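Local coordinates for uncharacterized protein (Enterococcus faecalis, PDB 3L1W), which is of unknown function but belongs to the endonuclease/exonuclease/phosphatase family and may act as a 3'-5' RNA exonuclease, at residues Y6-D11 / P46-D51; C40-R45 / E72-L77; H103-C108 / S137-L142. One frame throughout, in Å; residues are numbered along the deposited sequence.

Interaction 1 (Y6-D11 / P46-D51); sequences YNVRVD and PNQVRD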
ATOM      1  N   TYR A   6      -8.165   5.838 -10.598  1.00 12.09           N
ATOM      2  CA  TYR A   6      -9.072   5.672  -9.464  1.00 11.97           C
ATOM      3  C   TYR A   6     -10.381   6.381  -9.768  1.00 13.58           C
ATOM      4  O   TYR A   6     -10.419   7.615  -9.909  1.00 13.78           O
ATOM      5  CB  TYR A   6      -8.414   6.272  -8.216  1.00 13.05           C
ATOM      6  CG  TYR A   6      -9.044   5.946  -6.872  1.00 12.77           C
ATOM      7  CD1 TYR A   6      -9.942   4.888  -6.716  1.00 13.66           C
ATOM      8  CD2 TYR A   6      -8.711   6.694  -5.742  1.00 14.69           C
ATOM      9  CE1 TYR A   6     -10.487   4.591  -5.470  1.00 14.34           C
ATOM     10  CE2 TYR A   6      -9.245   6.403  -4.503  1.00 13.83           C
ATOM     11  CZ  TYR A   6     -10.134   5.359  -4.367  1.00 13.69           C
ATOM     12  OH  TYR A   6     -10.662   5.099  -3.113  1.00 15.31           O
ATOM     13  N   ASN A   7     -11.443   5.598  -9.910  1.00 13.12           N
ATOM     14  CA  ASN A   7     -12.780   6.141 -10.012  1.00 12.29           C
ATOM     15  C   ASN A   7     -13.255   6.348  -8.586  1.00 15.64           C
ATOM     16  O   ASN A   7     -13.449   5.371  -7.847  1.00 15.23           O
ATOM     17  CB  ASN A   7     -13.688   5.161 -10.767  1.00 15.66           C
ATOM     18  CG  ASN A   7     -15.116   5.662 -10.900  1.00 14.99           C
ATOM     19  OD1 ASN A   7     -15.651   6.302 -10.000  1.00 14.76           O
ATOM     20  ND2 ASN A   7     -15.744   5.362 -12.029  1.00 16.08           N
ATOM     21  N   VAL A   8     -13.423   7.619  -8.198  1.00 14.33           N
ATOM     22  CA  VAL A   8     -13.650   7.949  -6.792  1.00 14.66           C
ATOM     23  C   VAL A   8     -15.108   8.038  -6.391  1.00 15.79           C
ATOM     24  O   VAL A   8     -15.399   8.378  -5.239  1.00 17.04           O
ATOM     25  CB  VAL A   8     -12.901   9.242  -6.365  1.00 14.57           C
ATOM     26  CG1 VAL A   8     -11.392   9.069  -6.556  1.00 14.63           C
ATOM     27  CG2 VAL A   8     -13.437  10.468  -7.119  1.00 15.74           C
ATOM     28  N   ARG A   9     -16.002   7.707  -7.332  1.00 14.53           N
ATOM     29  CA  ARG A   9     -17.465   7.741  -7.143  1.00 16.91           C
ATOM     30  C   ARG A   9     -18.043   9.157  -7.050  1.00 20.09           C
ATOM     31  O   ARG A   9     -17.731   9.928  -6.132  1.00 17.38           O
ATOM     32  CB  ARG A   9     -17.902   6.873  -5.951  1.00 15.20           C
ATOM     33  CG  ARG A   9     -19.385   6.998  -5.571  1.00 16.24           C
ATOM     34  CD  ARG A   9     -20.334   6.401  -6.604  1.00 16.43           C
ATOM     35  NE  ARG A   9     -21.683   6.302  -6.032  1.00 19.35           N
ATOM     36  CZ  ARG A   9     -22.750   5.856  -6.683  1.00 22.64           C
ATOM     37  NH1 ARG A   9     -22.645   5.462  -7.943  1.00 26.51           N
ATOM     38  NH2 ARG A   9     -23.932   5.803  -6.062  1.00 22.28           N
ATOM     39  N   VAL A  10     -18.896   9.487  -8.009  1.00 15.17           N
ATOM     40  CA  VAL A  10     -19.461  10.825  -8.104  1.00 15.25           C
ATOM     41  C   VAL A  10     -20.220  11.151  -6.813  1.00 19.55           C
ATOM     42  O   VAL A  10     -20.829  10.274  -6.204  1.00 20.37           O
ATOM     43  CB  VAL A  10     -20.391  10.946  -9.340  1.00 19.35           C
ATOM     44  CG1 VAL A  10     -21.672  10.146  -9.137  1.00 22.32           C
ATOM     45  CG2 VAL A  10     -20.709  12.403  -9.644  1.00 22.73           C
ATOM     46  N   ASP A  11     -20.154  12.407  -6.387  1.00 18.53           N
ATOM     47  CA  ASP A  11     -20.925  12.859  -5.237  1.00 19.91           C
ATOM     48  C   ASP A  11     -22.406  12.750  -5.580  1.00 23.03           C
ATOM     49  O   ASP A  11     -22.879  13.383  -6.527  1.00 23.84           O
ATOM     50  CB  ASP A  11     -20.552  14.308  -4.916  1.00 21.20           C
ATOM     51  CG  ASP A  11     -21.162  14.807  -3.615  1.00 26.09           C
ATOM     52  OD1 ASP A  11     -21.670  13.987  -2.822  1.00 22.26           O
ATOM     53  OD2 ASP A  11     -21.112  16.037  -3.384  1.00 27.41           O
ATOM     54  N   PRO A  46     -17.511  19.466  -9.424  1.00 19.16           N
ATOM     55  CA  PRO A  46     -16.593  20.558  -9.072  1.00 17.04           C
ATOM     56  C   PRO A  46     -16.177  20.579  -7.608  1.00 20.13           C
ATOM     57  O   PRO A  46     -15.016  20.882  -7.309  1.00 21.20           O
ATOM     58  CB  PRO A  46     -17.398  21.809  -9.428  1.00 19.79           C
ATOM     59  CG  PRO A  46     -18.248  21.359 -10.582  1.00 21.29           C
ATOM     60  CD  PRO A  46     -18.644  19.938 -10.247  1.00 19.60           C
ATOM     61  N   ASN A  47     -17.096  20.264  -6.700  1.00 19.72           N
ATOM     62  CA  ASN A  47     -16.736  20.233  -5.289  1.00 20.42           C
ATOM     63  C   ASN A  47     -15.681  19.175  -4.978  1.00 20.99           C
ATOM     64  O   ASN A  47     -14.804  19.383  -4.143  1.00 19.39           O
ATOM     65  CB  ASN A  47     -17.975  20.055  -4.405  1.00 19.19           C
ATOM     66  CG  ASN A  47     -18.642  18.708  -4.589  1.00 23.82           C
ATOM     67  OD1 ASN A  47     -18.851  18.251  -5.714  1.00 25.47           O
ATOM     68  ND2 ASN A  47     -18.972  18.062  -3.484  1.00 25.70           N
ATOM     69  N   GLN A  48     -15.758  18.039  -5.664  1.00 18.75           N
ATOM     70  CA  GLN A  48     -14.783  16.968  -5.482  1.00 16.63           C
ATOM     71  C   GLN A  48     -13.419  17.378  -6.039  1.00 18.61           C
ATOM     72  O   GLN A  48     -12.383  17.074  -5.457  1.00 16.20           O
ATOM     73  CB  GLN A  48     -15.278  15.691  -6.163  1.00 16.78           C
ATOM     74  CG  GLN A  48     -16.603  15.207  -5.590  1.00 14.75           C
ATOM     75  CD  GLN A  48     -17.146  13.995  -6.330  1.00 16.63           C
ATOM     76  OE1 GLN A  48     -17.903  14.137  -7.290  1.00 18.22           O
ATOM     77  NE2 GLN A  48     -16.763  12.799  -5.884  1.00 18.52           N
ATOM     78  N   VAL A  49     -13.423  18.091  -7.162  1.00 18.85           N
ATOM     79  CA  VAL A  49     -12.171  18.611  -7.704  1.00 15.38           C
ATOM     80  C   VAL A  49     -11.539  19.581  -6.700  1.00 16.85           C
ATOM     81  O   VAL A  49     -10.338  19.509  -6.418  1.00 18.50           O
ATOM     82  CB  VAL A  49     -12.394  19.308  -9.053  1.00 17.14           C
ATOM     83  CG1 VAL A  49     -11.097  19.970  -9.536  1.00 20.64           C
ATOM     84  CG2 VAL A  49     -12.896  18.299 -10.081  1.00 20.32           C
ATOM     85  N   ARG A  50     -12.351  20.477  -6.147  1.00 18.03           N
ATOM     86  CA  ARG A  50     -11.860  21.419  -5.141  0.50 19.09           C
ATOM     87  C   ARG A  50     -11.246  20.677  -3.958  1.00 19.69           C
ATOM     88  O   ARG A  50     -10.180  21.056  -3.470  1.00 18.43           O
ATOM     89  CB  ARG A  50     -12.973  22.347  -4.645  0.50 22.45           C
ATOM     90  CG  ARG A  50     -13.426  23.404  -5.641  0.50 23.18           C
ATOM     91  CD  ARG A  50     -14.203  24.526  -4.944  0.50 32.70           C
ATOM     92  NE  ARG A  50     -15.469  24.074  -4.361  0.50 40.54           N
ATOM     93  CZ  ARG A  50     -15.609  23.618  -3.118  0.50 39.22           C
ATOM     94  NH1 ARG A  50     -14.558  23.540  -2.311  0.50 37.45           N
ATOM     95  NH2 ARG A  50     -16.803  23.232  -2.678  0.50 38.93           N
ATOM     96  N   ASP A  51     -11.910  19.612  -3.506  1.00 17.75           N
ATOM     97  CA  ASP A  51     -11.406  18.813  -2.396  1.00 16.52           C
ATOM     98  C   ASP A  51     -10.098  18.100  -2.742  1.00 17.67           C
ATOM     99  O   ASP A  51      -9.188  18.027  -1.910  1.00 18.04           O
ATOM    100  CB  ASP A  51     -12.458  17.797  -1.921  1.00 16.00           C
ATOM    101  CG  ASP A  51     -13.596  18.449  -1.148  1.00 26.10           C
ATOM    102  OD1 ASP A  51     -13.399  19.547  -0.579  1.00 25.03           O
ATOM    103  OD2 ASP A  51     -14.693  17.855  -1.106  1.00 23.38           O
TER
HETATM  104  O   HOH W   1     -21.612  17.817  -6.085  1.00 33.92           O

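Interaction 2 (C40-R45 / E72-L77); sequences CIQEVR and EGLAIL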
ATOM      1  N   CYS A  40      -4.920   9.106 -12.724  1.00 14.09           N
ATOM      2  CA  CYS A  40      -6.140   9.499 -13.422  1.00 14.22           C
ATOM      3  C   CYS A  40      -7.320   9.290 -12.484  1.00 16.23           C
ATOM      4  O   CYS A  40      -7.421   8.257 -11.824  1.00 15.02           O
ATOM      5  CB  CYS A  40      -6.329   8.671 -14.695  1.00 14.43           C
ATOM      6  SG  CYS A  40      -5.190   9.140 -16.027  1.00 16.98           S
ATOM      7  N   ILE A  41      -8.205  10.280 -12.426  1.00 13.72           N
ATOM      8  CA  ILE A  41      -9.360  10.249 -11.548  1.00 12.36           C
ATOM      9  C   ILE A  41     -10.619  10.333 -12.387  1.00 13.32           C
ATOM     10  O   ILE A  41     -10.699  11.161 -13.296  1.00 14.25           O
ATOM     11  CB  ILE A  41      -9.350  11.475 -10.608  1.00 13.04           C
ATOM     12  CG1 ILE A  41      -8.151  11.419  -9.655  1.00 13.16           C
ATOM     13  CG2 ILE A  41     -10.652  11.557  -9.786  1.00 13.56           C
ATOM     14  CD1 ILE A  41      -8.224  10.258  -8.658  1.00 16.77           C
ATOM     15  N   GLN A  42     -11.606   9.484 -12.096  1.00 13.91           N
ATOM     16  CA  GLN A  42     -12.924   9.613 -12.718  1.00 16.75           C
ATOM     17  C   GLN A  42     -14.000   9.966 -11.692  1.00 16.09           C
ATOM     18  O   GLN A  42     -13.855   9.674 -10.502  1.00 15.15           O
ATOM     19  CB  GLN A  42     -13.339   8.333 -13.457  1.00 13.70           C
ATOM     20  CG  GLN A  42     -12.351   7.857 -14.514  1.00 14.75           C
ATOM     21  CD  GLN A  42     -11.180   7.128 -13.882  1.00 14.79           C
ATOM     22  OE1 GLN A  42     -11.359   6.352 -12.943  1.00 13.68           O
ATOM     23  NE2 GLN A  42      -9.980   7.363 -14.397  1.00 13.43           N
ATOM     24  N   GLU A  43     -15.068  10.589 -12.184  1.00 16.45           N
ATOM     25  CA  GLU A  43     -16.296  10.882 -11.424  1.00 17.56           C
ATOM     26  C   GLU A  43     -16.124  11.956 -10.355  1.00 15.97           C
ATOM     27  O   GLU A  43     -16.384  11.720  -9.179  1.00 16.42           O
ATOM     28  CB  GLU A  43     -16.903   9.609 -10.827  1.00 16.76           C
ATOM     29  CG  GLU A  43     -17.335   8.597 -11.885  1.00 16.04           C
ATOM     30  CD  GLU A  43     -18.338   7.571 -11.378  1.00 18.56           C
ATOM     31  OE1 GLU A  43     -19.012   7.834 -10.368  1.00 18.07           O
ATOM     32  OE2 GLU A  43     -18.477   6.501 -12.016  1.00 17.15           O
ATOM     33  N   VAL A  44     -15.683  13.137 -10.768  1.00 17.53           N
ATOM     34  CA  VAL A  44     -15.547  14.246  -9.836  1.00 17.52           C
ATOM     35  C   VAL A  44     -16.335  15.471 -10.295  1.00 17.43           C
ATOM     36  O   VAL A  44     -16.044  16.071 -11.334  1.00 19.17           O
ATOM     37  CB  VAL A  44     -14.063  14.607  -9.582  1.00 16.68           C
ATOM     38  CG1 VAL A  44     -13.415  13.529  -8.722  1.00 15.06           C
ATOM     39  CG2 VAL A  44     -13.294  14.785 -10.905  1.00 17.84           C
ATOM     40  N   ARG A  45     -17.342  15.825  -9.508  1.00 17.93           N
ATOM     41  CA  ARG A  45     -18.041  17.085  -9.684  1.00 17.19           C
ATOM     42  C   ARG A  45     -17.141  18.204  -9.163  1.00 19.81           C
ATOM     43  O   ARG A  45     -16.097  17.935  -8.551  1.00 17.48           O
ATOM     44  CB  ARG A  45     -19.383  17.033  -8.952  1.00 20.53           C
ATOM     45  CG  ARG A  45     -20.352  16.029  -9.588  1.00 24.69           C
ATOM     46  CD  ARG A  45     -21.716  16.009  -8.901  1.00 27.41           C
ATOM     47  NE  ARG A  45     -22.287  17.347  -8.827  1.00 34.61           N
ATOM     48  CZ  ARG A  45     -22.757  18.019  -9.875  1.00 54.70           C
ATOM     49  NH1 ARG A  45     -23.253  19.239  -9.711  1.00 59.95           N
ATOM     50  NH2 ARG A  45     -22.731  17.477 -11.085  1.00 59.45           N
ATOM     51  N   GLU A  72     -20.080  16.805 -14.038  1.00 21.46           N
ATOM     52  CA  GLU A  72     -19.194  15.725 -13.599  1.00 19.45           C
ATOM     53  C   GLU A  72     -17.990  15.677 -14.526  1.00 20.55           C
ATOM     54  O   GLU A  72     -18.125  15.806 -15.746  1.00 22.63           O
ATOM     55  CB  GLU A  72     -19.942  14.388 -13.624  1.00 18.80           C
ATOM     56  CG  GLU A  72     -19.082  13.177 -13.278  1.00 20.62           C
ATOM     57  CD  GLU A  72     -19.836  11.863 -13.412  1.00 23.25           C
ATOM     58  OE1 GLU A  72     -21.075  11.859 -13.238  1.00 24.68           O
ATOM     59  OE2 GLU A  72     -19.188  10.831 -13.685  1.00 22.78           O
ATOM     60  N   GLY A  73     -16.808  15.485 -13.956  1.00 18.65           N
ATOM     61  CA  GLY A  73     -15.597  15.592 -14.746  1.00 23.13           C
ATOM     62  C   GLY A  73     -14.537  14.548 -14.456  1.00 21.75           C
ATOM     63  O   GLY A  73     -14.754  13.577 -13.729  1.00 18.23           O
ATOM     64  N   LEU A  74     -13.381  14.770 -15.064  1.00 16.14           N
ATOM     65  CA  LEU A  74     -12.221  13.908 -14.920  1.00 14.14           C
ATOM     66  C   LEU A  74     -11.078  14.760 -14.405  1.00 16.34           C
ATOM     67  O   LEU A  74     -11.085  15.984 -14.557  1.00 16.13           O
ATOM     68  CB  LEU A  74     -11.818  13.330 -16.270  1.00 15.38           C
ATOM     69  CG  LEU A  74     -12.866  12.538 -17.041  1.00 16.09           C
ATOM     70  CD1 LEU A  74     -12.308  12.073 -18.383  1.00 17.11           C
ATOM     71  CD2 LEU A  74     -13.362  11.348 -16.206  1.00 17.38           C
ATOM     72  N   ALA A  75     -10.091  14.118 -13.789  1.00 14.46           N
ATOM     73  CA  ALA A  75      -8.897  14.837 -13.375  1.00 15.05           C
ATOM     74  C   ALA A  75      -7.680  13.984 -13.627  1.00 15.32           C
ATOM     75  O   ALA A  75      -7.757  12.748 -13.671  1.00 14.90           O
ATOM     76  CB  ALA A  75      -8.978  15.221 -11.879  1.00 15.40           C
ATOM     77  N   ILE A  76      -6.550  14.646 -13.817  1.00 15.11           N
ATOM     78  CA  ILE A  76      -5.272  13.964 -13.743  1.00 12.77           C
ATOM     79  C   ILE A  76      -4.479  14.663 -12.659  1.00 14.95           C
ATOM     80  O   ILE A  76      -4.211  15.858 -12.754  1.00 16.21           O
ATOM     81  CB  ILE A  76      -4.503  14.015 -15.077  1.00 13.55           C
ATOM     82  CG1 ILE A  76      -5.314  13.331 -16.175  1.00 15.18           C
ATOM     83  CG2 ILE A  76      -3.138  13.313 -14.914  1.00 15.04           C
ATOM     84  CD1 ILE A  76      -4.709  13.475 -17.565  1.00 21.57           C
ATOM     85  N   LEU A  77      -4.175  13.925 -11.595  1.00 14.32           N
ATOM     86  CA  LEU A  77      -3.363  14.455 -10.513  1.00 11.66           C
ATOM     87  C   LEU A  77      -1.928  14.084 -10.821  1.00 13.70           C
ATOM     88  O   LEU A  77      -1.650  12.964 -11.251  1.00 15.65           O
ATOM     89  CB  LEU A  77      -3.773  13.817  -9.179  1.00 16.35           C
ATOM     90  CG  LEU A  77      -5.237  13.961  -8.770  1.00 17.91           C
ATOM     91  CD1 LEU A  77      -5.491  13.292  -7.422  1.00 18.78           C
ATOM     92  CD2 LEU A  77      -5.634  15.435  -8.724  1.00 19.15           C
TER
HETATM   93  O   HOH W   2     -16.571  10.844 -14.795  1.00 20.58           O

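Interaction 3 (H103-C108 / S137-L142); sequences HPEAGC and SAHARL. With SO4 (sulfate ion), chain H.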
ATOM      1  N   HIS A 103     -22.662  11.399 -28.139  1.00 23.07           N
ATOM      2  CA  HIS A 103     -22.608  10.433 -29.232  1.00 24.90           C
ATOM      3  C   HIS A 103     -24.005   9.868 -29.468  1.00 28.52           C
ATOM      4  O   HIS A 103     -24.752   9.662 -28.517  1.00 25.21           O
ATOM      5  CB  HIS A 103     -21.637   9.292 -28.936  1.00 22.56           C
ATOM      6  CG  HIS A 103     -21.446   8.373 -30.099  1.00 24.89           C
ATOM      7  ND1 HIS A 103     -20.389   8.494 -30.978  1.00 31.04           N
ATOM      8  CD2 HIS A 103     -22.204   7.351 -30.562  1.00 21.78           C
ATOM      9  CE1 HIS A 103     -20.497   7.577 -31.923  1.00 25.99           C
ATOM     10  NE2 HIS A 103     -21.590   6.869 -31.692  1.00 31.16           N
ATOM     11  N   PRO A 104     -24.370   9.626 -30.736  1.00 26.63           N
ATOM     12  CA  PRO A 104     -25.670   9.015 -31.029  1.00 23.42           C
ATOM     13  C   PRO A 104     -26.003   7.789 -30.169  1.00 24.11           C
ATOM     14  O   PRO A 104     -27.176   7.597 -29.840  1.00 30.19           O
ATOM     15  CB  PRO A 104     -25.528   8.612 -32.499  1.00 32.26           C
ATOM     16  CG  PRO A 104     -24.647   9.686 -33.071  1.00 32.40           C
ATOM     17  CD  PRO A 104     -23.643   9.987 -31.971  1.00 27.90           C
ATOM     18  N   GLU A 105     -25.005   6.978 -29.824  1.00 24.88           N
ATOM     19  CA  GLU A 105     -25.245   5.743 -29.089  1.00 28.43           C
ATOM     20  C   GLU A 105     -25.229   5.947 -27.577  1.00 29.78           C
ATOM     21  O   GLU A 105     -25.599   5.045 -26.830  1.00 25.73           O
ATOM     22  CB  GLU A 105     -24.174   4.703 -29.434  1.00 32.85           C
ATOM     23  CG  GLU A 105     -23.976   4.454 -30.920  1.00 44.98           C
ATOM     24  CD  GLU A 105     -24.552   3.132 -31.361  1.00 60.33           C
ATOM     25  OE1 GLU A 105     -25.734   2.872 -31.050  1.00 65.27           O
ATOM     26  OE2 GLU A 105     -23.824   2.354 -32.015  1.00 63.36           O
ATOM     27  N   ALA A 106     -24.775   7.113 -27.127  1.00 29.33           N
ATOM     28  CA  ALA A 106     -24.481   7.304 -25.706  1.00 33.87           C
ATOM     29  C   ALA A 106     -25.638   7.950 -24.965  1.00 29.74           C
ATOM     30  O   ALA A 106     -26.498   8.578 -25.573  1.00 29.56           O
ATOM     31  CB  ALA A 106     -23.208   8.136 -25.522  1.00 29.03           C
ATOM     32  N   GLY A 107     -25.640   7.802 -23.643  1.00 36.41           N
ATOM     33  CA  GLY A 107     -26.717   8.336 -22.826  1.00 42.21           C
ATOM     34  C   GLY A 107     -26.453   9.711 -22.235  1.00 46.85           C
ATOM     35  O   GLY A 107     -27.328  10.306 -21.610  1.00 39.47           O
ATOM     36  N   CYS A 108     -25.244  10.223 -22.424  1.00 46.46           N
ATOM     37  CA  CYS A 108     -24.873  11.504 -21.839  1.00 43.28           C
ATOM     38  C   CYS A 108     -23.562  11.989 -22.443  1.00 31.55           C
ATOM     39  O   CYS A 108     -22.836  11.205 -23.052  1.00 31.62           O
ATOM     40  CB  CYS A 108     -24.722  11.363 -20.321  1.00 36.69           C
ATOM     41  SG  CYS A 108     -23.338  10.302 -19.804  1.00 52.86           S
ATOM     42  N   SER A 137     -24.083   0.900 -22.900  1.00 21.72           N
ATOM     43  CA  SER A 137     -24.020  -0.265 -23.773  1.00 20.22           C
ATOM     44  C   SER A 137     -22.622  -0.517 -24.304  1.00 17.95           C
ATOM     45  O   SER A 137     -21.785   0.383 -24.327  1.00 21.53           O
ATOM     46  CB  SER A 137     -24.967  -0.082 -24.962  1.00 22.73           C
ATOM     47  OG  SER A 137     -24.421   0.835 -25.902  1.00 24.31           O
ATOM     48  N   ALA A 138     -22.369  -1.749 -24.727  1.00 21.65           N
ATOM     49  CA  ALA A 138     -21.097  -2.087 -25.349  1.00 20.50           C
ATOM     50  C   ALA A 138     -20.877  -1.290 -26.638  1.00 21.65           C
ATOM     51  O   ALA A 138     -19.750  -0.916 -26.958  1.00 20.59           O
ATOM     52  CB  ALA A 138     -21.013  -3.583 -25.623  1.00 23.67           C
ATOM     53  N   HIS A 139     -21.949  -1.036 -27.383  1.00 21.94           N
ATOM     54  CA  HIS A 139     -21.824  -0.257 -28.609  1.00 21.95           C
ATOM     55  C   HIS A 139     -21.380   1.171 -28.310  1.00 20.69           C
ATOM     56  O   HIS A 139     -20.544   1.726 -29.019  1.00 23.25           O
ATOM     57  CB  HIS A 139     -23.132  -0.261 -29.413  1.00 23.53           C
ATOM     58  CG  HIS A 139     -23.393  -1.550 -30.126  1.00 38.63           C
ATOM     59  ND1 HIS A 139     -24.667  -2.007 -30.398  1.00 51.96           N
ATOM     60  CD2 HIS A 139     -22.545  -2.481 -30.623  1.00 48.76           C
ATOM     61  CE1 HIS A 139     -24.590  -3.163 -31.034  1.00 51.59           C
ATOM     62  NE2 HIS A 139     -23.314  -3.472 -31.183  1.00 55.02           N
ATOM     63  N   ALA A 140     -21.935   1.760 -27.254  1.00 20.18           N
ATOM     64  CA  ALA A 140     -21.540   3.101 -26.836  1.00 21.01           C
ATOM     65  C   ALA A 140     -20.077   3.154 -26.413  1.00 21.10           C
ATOM     66  O   ALA A 140     -19.383   4.140 -26.659  1.00 21.18           O
ATOM     67  CB  ALA A 140     -22.423   3.594 -25.698  1.00 22.76           C
ATOM     68  N   ARG A 141     -19.612   2.101 -25.749  1.00 18.51           N
ATOM     69  CA  ARG A 141     -18.224   2.066 -25.328  1.00 15.29           C
ATOM     70  C   ARG A 141     -17.281   1.972 -26.518  1.00 20.49           C
ATOM     71  O   ARG A 141     -16.280   2.678 -26.584  1.00 19.33           O
ATOM     72  CB  ARG A 141     -17.999   0.906 -24.351  1.00 15.64           C
ATOM     73  CG  ARG A 141     -18.725   1.129 -23.035  1.00 19.21           C
ATOM     74  CD  ARG A 141     -18.448   0.036 -22.019  1.00 18.07           C
ATOM     75  NE  ARG A 141     -19.306  -1.141 -22.140  1.00 18.67           N
ATOM     76  CZ  ARG A 141     -20.533  -1.232 -21.635  1.00 18.12           C
ATOM     77  NH1 ARG A 141     -21.090  -0.186 -21.031  1.00 19.13           N
ATOM     78  NH2 ARG A 141     -21.212  -2.367 -21.750  1.00 18.50           N
ATOM     79  N   LEU A 142     -17.598   1.087 -27.455  1.00 21.84           N
ATOM     80  CA  LEU A 142     -16.786   0.949 -28.651  1.00 20.61           C
ATOM     81  C   LEU A 142     -16.749   2.282 -29.381  1.00 24.34           C
ATOM     82  O   LEU A 142     -15.702   2.714 -29.848  1.00 23.16           O
ATOM     83  CB  LEU A 142     -17.370  -0.123 -29.568  1.00 20.68           C
ATOM     84  CG  LEU A 142     -16.561  -0.483 -30.817  1.00 24.15           C
ATOM     85  CD1 LEU A 142     -15.239  -1.135 -30.444  1.00 20.29           C
ATOM     86  CD2 LEU A 142     -17.372  -1.411 -31.700  1.00 26.96           C
TER
HETATM   87  S   SO4 H 259     -25.164  -4.199 -23.866  0.60 43.48           S
HETATM   88  O1  SO4 H 259     -25.647  -3.667 -22.589  0.60 38.14           O
HETATM   89  O2  SO4 H 259     -23.733  -3.963 -23.995  0.60 33.91           O
HETATM   90  O3  SO4 H 259     -25.425  -5.635 -23.916  0.60 49.44           O
HETATM   91  O4  SO4 H 259     -25.867  -3.547 -24.970  0.60 44.52           O
HETATM   92  O   HOH W   3     -20.664   1.357 -31.750  1.00 33.82           O

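Interaction 1 (Y6-D11 / P46-D51)
Q48 OE1 is gripped by two backbone N-H groups, from D11 across the contact and from R45 just before the helix. The bond from D11 N is 3.0 Å long and fairly straight. Its donor stands 53° above the plane of the Q48 amide. R45 is the N-cap and Q48 is N3, so the R45 bond is the N3-side half of a capping box. On the other branch of the same amide, NE2 donates to R9 O at 3.0 Å, close to the amide plane. R9 O has a second donor in R23 NH2. Q48 CG is anti to its own carbonyl carbon, and the chain runs extended from there to the loop. One amide thus reads an acceptor and a donor two residues apart, which fixes its rotation. Beside it, D11 CG lies anti to the backbone N, chi1 -172°. This sends OD2 toward N47, whose ND2 donates to it at 2.9 Å from above the carboxylate plane. Water 1 donates to D11 OD2 and N47 OD1, so it spans the same pair. N7 OD1 accepts from R9 N in an Asx turn. The contact is mainly polar: the start of helix 46-55 uses two side-chain amides to hold the loop that leaves strand 2-7, one on its backbone and one, with a water, on the carboxylate of D11.

Interaction 2 (C40-R45 / E72-L77)
A G1 beta bulge interrupts the antiparallel pairing of strands 38-44 and 73-78: E43 and V44 both face G73. E43 takes up positive phi there (70°). The regular part includes the hydrogen-bonded I41-A75 pair, with I41 N to A75 O at 2.8 Å and A75 N to I41 O at 3.1 Å, and the non-hydrogen-bonded C40-I76 pair. At the bulge, V44 N donates almost straight to G73 O at 3.1 Å. G73 N returns a more bent bond to V44 O. I41, V44 and A75 share one face, where I41 CB meets A75 CB at 4.0 Å. The I41 and L77 side chains cross obliquely, with CG1 meeting CD1. V44 CG2, between its backbone N and carbonyl carbon, reaches over G73 to 3.4 Å from its O. C40, Q42, L74 and I76 lie on the other face. L74 CD2 touches Q42 CA and CG, while Q42 NE2 is bonded to N130 and T5. E72 and E43 run side by side, and E72 OE2 comes 3.4 Å from E43 CG. Water 2 donates to E72 OE2 and weakly accepts from E43 N. The carboxylate of E43 is held by V10 N and N7 ND2. Its OE1 is 4.5 Å from E72 OE2, which may raise the pKa of either acid, though the donors on E43 would oppose this for E43. The bulge thus brings two acids together.

Interaction 3 (H103-C108 / S137-L142)
H103 to A106 form a type I beta turn, closed by A106 N to H103 O at 2.9 Å, and the turn lies against the first turn of helix 138-151. The closest backbones are those of E105 and A140. No direct hydrogen bond joins the two segments. A140 is the buried part of the contact: its CB rests 3.7 Å from E105 O and also meets A106 CA. E105 CB sits 4.0 Å from A140 CA. The E105 chain starts with CG anti to the carbonyl carbon and then bends sharply at chi2 (-106°). The bend brings OE2 alongside H139, 3.8 Å from its CB, while the imidazole leads away. Water 3 donates to H139 O at 2.8 Å and weakly to E105 OE2, giving a loose polar bridge at the surface. S137 is the helix N-cap. Its OG lies between the backbone N and carbonyl carbon, chi1 75°, and accepts from A140 N at 3.0 Å with an angle of 160°. The next N-H, A138 N, donates to O2 of a sulfate ion at 2.7 Å. That ion probably comes from the crystallisation liquor. R141 folds back so that S137 O lies over the centre of one guanidinium face, and its NH2 forms a salt bridge with E173. Its NH1 is bonded to D134 O. G107 N also bonds to D134, through OD2, so the loop has a second hold nearby. The arrangement is that of a serine-capped helix N-terminus binding an anion, with the loop between strands 83-92 and 111-119 packed on its first turn.

Overall arrangement
Interactions 1 and 2 are neighbours, with centres 6 Å apart. Their segments alternate along the chain, and strands 2-7 and 38-44 lie side by side in the seven-stranded sheet. Probable bonds from Y6 N to C40 O and from V10 N to E43 OE1 tie them together. Strand 38-44 leads directly into helix 46-55, so the two contacts join at R45. Interaction 3 comes later in the chain. Its centre is 23 Å from that of interaction 1 and 20 Å from that of interaction 2, and it touches neither. It is a surface contact of the half built on the other sheet of this DNase I-like fold, where its loop leads into strand 111-119 and its helix follows strand 126-132.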